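PDB 6GN8: exoenzyme S from Pseudomonas aeruginosa, which is a secreted bacterial toxin thought to combine GTPase-activating and ADP-ribosyltransferase activities, the latter belonging to the part crystallised here. Local coordinates for residues 61-66 against 172-177. The protein carries 2 engineered substitutions. Residues are numbered along the deposited sequence; the frame is centred on the assembly and turned at random.
Engineered in segment 172-177: Ala-172 (natural residue Glu).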
ATOM      1  N   GLY C  61     -24.473  35.202 -14.234  1.00 40.97           N
ATOM      2  CA  GLY C  61     -24.417  35.774 -15.579  1.00 40.35           C
ATOM      3  C   GLY C  61     -23.562  37.022 -15.678  1.00 44.40           C
ATOM      4  O   GLY C  61     -22.706  37.140 -16.560  1.00 42.61           O
ATOM      5  N   LEU C  62     -23.801  37.974 -14.760  1.00 43.32           N
ATOM      6  CA  LEU C  62     -23.068  39.238 -14.678  1.00 42.11           C
ATOM      7  C   LEU C  62     -21.577  38.949 -14.521  1.00 46.47           C
ATOM      8  O   LEU C  62     -20.755  39.538 -15.232  1.00 47.47           O
ATOM      9  CB  LEU C  62     -23.597  40.084 -13.504  1.00 42.16           C
ATOM     10  CG  LEU C  62     -24.929  40.810 -13.728  1.00 45.12           C
ATOM     11  CD1 LEU C  62     -25.557  41.158 -12.425  1.00 44.78           C
ATOM     12  CD2 LEU C  62     -24.755  42.069 -14.614  1.00 44.67           C
ATOM     13  N   TYR C  63     -21.236  38.000 -13.637  1.00 41.84           N
ATOM     14  CA  TYR C  63     -19.851  37.572 -13.432  1.00 40.94           C
ATOM     15  C   TYR C  63     -19.299  36.949 -14.708  1.00 44.34           C
ATOM     16  O   TYR C  63     -18.282  37.415 -15.201  1.00 45.62           O
ATOM     17  CB  TYR C  63     -19.752  36.562 -12.245  1.00 42.17           C
ATOM     18  CG  TYR C  63     -18.404  35.875 -12.099  1.00 42.15           C
ATOM     19  CD1 TYR C  63     -18.107  34.722 -12.814  1.00 42.41           C
ATOM     20  CD2 TYR C  63     -17.446  36.356 -11.204  1.00 43.08           C
ATOM     21  CE1 TYR C  63     -16.865  34.112 -12.714  1.00 43.26           C
ATOM     22  CE2 TYR C  63     -16.207  35.738 -11.076  1.00 43.80           C
ATOM     23  CZ  TYR C  63     -15.920  34.611 -11.834  1.00 51.94           C
ATOM     24  OH  TYR C  63     -14.691  33.998 -11.758  1.00 51.02           O
ATOM     25  N   THR C  64     -19.947  35.893 -15.232  1.00 40.81           N
ATOM     26  CA  THR C  64     -19.426  35.134 -16.374  1.00 40.17           C
ATOM     27  C   THR C  64     -19.234  36.019 -17.585  1.00 46.20           C
ATOM     28  O   THR C  64     -18.164  35.959 -18.199  1.00 47.99           O
ATOM     29  CB  THR C  64     -20.293  33.905 -16.676  1.00 44.43           C
ATOM     30  OG1 THR C  64     -20.440  33.161 -15.461  1.00 46.35           O
ATOM     31  CG2 THR C  64     -19.676  33.000 -17.734  1.00 41.66           C
ATOM     32  N   GLY C  65     -20.230  36.846 -17.893  1.00 41.81           N
ATOM     33  CA  GLY C  65     -20.188  37.728 -19.046  1.00 41.33           C
ATOM     34  C   GLY C  65     -19.105  38.789 -19.031  1.00 49.32           C
ATOM     35  O   GLY C  65     -18.454  39.002 -20.066  1.00 51.19           O
ATOM     36  N   ILE C  66     -18.900  39.500 -17.882  1.00 46.50           N
ATOM     37  CA  ILE C  66     -17.885  40.559 -17.878  1.00 46.97           C
ATOM     38  C   ILE C  66     -17.309  40.932 -16.498  1.00 50.64           C
ATOM     39  O   ILE C  66     -16.153  41.354 -16.425  1.00 51.14           O
ATOM     40  CB  ILE C  66     -18.479  41.836 -18.572  1.00 50.59           C
ATOM     41  CG1 ILE C  66     -17.360  42.804 -19.023  1.00 51.99           C
ATOM     42  CG2 ILE C  66     -19.564  42.535 -17.738  1.00 48.83           C
ATOM     43  CD1 ILE C  66     -17.709  43.697 -20.181  1.00 58.12           C
ATOM     44  N   ALA C 172     -18.387  27.155 -19.294  1.00 45.17           N
ATOM     45  CA  ALA C 172     -17.677  27.396 -18.040  1.00 43.42           C
ATOM     46  C   ALA C 172     -18.255  26.665 -16.848  1.00 46.95           C
ATOM     47  O   ALA C 172     -19.471  26.545 -16.668  1.00 47.75           O
ATOM     48  CB  ALA C 172     -17.622  28.888 -17.742  1.00 43.10           C
ATOM     49  N   ILE C 173     -17.349  26.186 -16.027  1.00 43.46           N
ATOM     50  CA  ILE C 173     -17.663  25.590 -14.746  1.00 44.88           C
ATOM     51  C   ILE C 173     -16.909  26.432 -13.728  1.00 48.32           C
ATOM     52  O   ILE C 173     -15.690  26.576 -13.827  1.00 46.63           O
ATOM     53  CB  ILE C 173     -17.417  24.067 -14.647  1.00 48.33           C
ATOM     54  CG1 ILE C 173     -18.453  23.332 -15.543  1.00 50.03           C
ATOM     55  CG2 ILE C 173     -17.529  23.598 -13.170  1.00 49.27           C
ATOM     56  CD1 ILE C 173     -18.370  21.828 -15.624  1.00 61.42           C
ATOM     57  N   LEU C 174     -17.670  27.110 -12.853  1.00 45.12           N
ATOM     58  CA  LEU C 174     -17.109  27.988 -11.830  1.00 43.95           C
ATOM     59  C   LEU C 174     -16.971  27.301 -10.481  1.00 48.72           C
ATOM     60  O   LEU C 174     -17.905  26.663 -10.004  1.00 49.60           O
ATOM     61  CB  LEU C 174     -17.957  29.260 -11.657  1.00 43.27           C
ATOM     62  CG  LEU C 174     -18.416  29.987 -12.909  1.00 46.03           C
ATOM     63  CD1 LEU C 174     -19.250  31.189 -12.534  1.00 45.92           C
ATOM     64  CD2 LEU C 174     -17.237  30.381 -13.828  1.00 43.25           C
ATOM     65  N   TYR C 175     -15.805  27.466  -9.856  1.00 44.72           N
ATOM     66  CA  TYR C 175     -15.543  26.994  -8.484  1.00 43.65           C
ATOM     67  C   TYR C 175     -15.598  28.225  -7.583  1.00 45.96           C
ATOM     68  O   TYR C 175     -15.242  29.328  -8.019  1.00 43.53           O
ATOM     69  CB  TYR C 175     -14.208  26.214  -8.361  1.00 42.76           C
ATOM     70  CG  TYR C 175     -14.328  24.829  -8.963  1.00 43.01           C
ATOM     71  CD1 TYR C 175     -14.809  23.760  -8.209  1.00 46.02           C
ATOM     72  CD2 TYR C 175     -14.037  24.604 -10.311  1.00 41.88           C
ATOM     73  CE1 TYR C 175     -14.990  22.497  -8.776  1.00 47.04           C
ATOM     74  CE2 TYR C 175     -14.200  23.341 -10.882  1.00 42.95           C
ATOM     75  CZ  TYR C 175     -14.682  22.293 -10.110  1.00 49.81           C
ATOM     76  OH  TYR C 175     -14.918  21.069 -10.663  1.00 47.64           O
ATOM     77  N   ASN C 176     -16.107  28.032  -6.361  1.00 43.27           N
ATOM     78  CA  ASN C 176     -16.322  29.042  -5.329  1.00 44.55           C
ATOM     79  C   ASN C 176     -15.031  29.793  -4.964  1.00 49.50           C
ATOM     80  O   ASN C 176     -13.939  29.239  -5.077  1.00 48.14           O
ATOM     81  CB  ASN C 176     -16.900  28.350  -4.077  1.00 44.94           C
ATOM     82  CG  ASN C 176     -17.842  29.173  -3.237  1.00 57.25           C
ATOM     83  OD1 ASN C 176     -18.528  28.646  -2.377  1.00 55.91           O
ATOM     84  ND2 ASN C 176     -17.927  30.458  -3.469  1.00 48.47           N
ATOM     85  N   LYS C 177     -15.151  31.052  -4.529  1.00 47.71           N
ATOM     86  CA  LYS C 177     -13.963  31.801  -4.129  1.00 47.97           C
ATOM     87  C   LYS C 177     -13.381  31.111  -2.880  1.00 54.05           C
ATOM     88  O   LYS C 177     -14.150  30.594  -2.074  1.00 54.71           O
ATOM     89  CB  LYS C 177     -14.285  33.296  -3.901  1.00 49.43           C
ATOM     90  CG  LYS C 177     -15.223  33.573  -2.756  1.00 46.84           C
ATOM     91  CD  LYS C 177     -15.296  35.049  -2.417  1.00 56.06           C
ATOM     92  CE  LYS C 177     -16.156  35.317  -1.191  1.00 52.83           C
ATOM     93  NZ  LYS C 177     -17.612  35.116  -1.453  1.00 58.72           N
TER
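Tyr-63 holds CG opposite its backbone N (chi1 170°), and Leu-174 swings CG to the side of its own N (chi1 -45°); these two rotations bring the phenol ring and the isobutyl group past each other in opposite directions between segments 61-66 and 172-177. The leucine branches share the work. Leu-174 CD1 meets Tyr-63 CD1 at 3.7 Å and also reaches Tyr-63 CE1 at 3.8 Å, whereas Leu-174 CD2 approaches the same Tyr-63 CE1 at 3.9 Å. Leu-174 CD1 thus sits by the CD1-CE1 bond of the ring, at an oblique slant, with Leu-174 CD2 at the CE1 end of that bond. Thr-64 meets the same Leu-174 CD1 methyl from the helix side, beside the ring, its OG1 3.7 Å from Leu-174 CD1. With a methyl as partner this is a van der Waals approach; the hydroxyl's hydrogen bond goes to the carbonyl O of Leu-60, one helical turn back, and the same OG1 lies in the plane of the Tyr-63 ring, at its edge.

No hydrogen bond joins the segments, which bury 135 Å² in all. The engineered Ala-172, glutamate in nature, directs its CB toward the helix, where it ends 4.6 Å from Thr-64 CG2. The polar end of Tyr-63 passes beyond the leucine: OH is hydrogen-bonded to Ser-134 OG on the adjacent strand 133-136 and to Asn-72 ND2 further along its own helix, two bonds that should limit swinging of the ring. Leu-60 and Ser-134 also touch Leu-174, while Met-92 of helix 83-99 packs on Tyr-63.

The contact seats helix 54-77 against 172-175, the central strand of a small three-stranded antiparallel sheet, a helix-on-sheet packing within the ADP-ribosyltransferase domain of exoenzyme S.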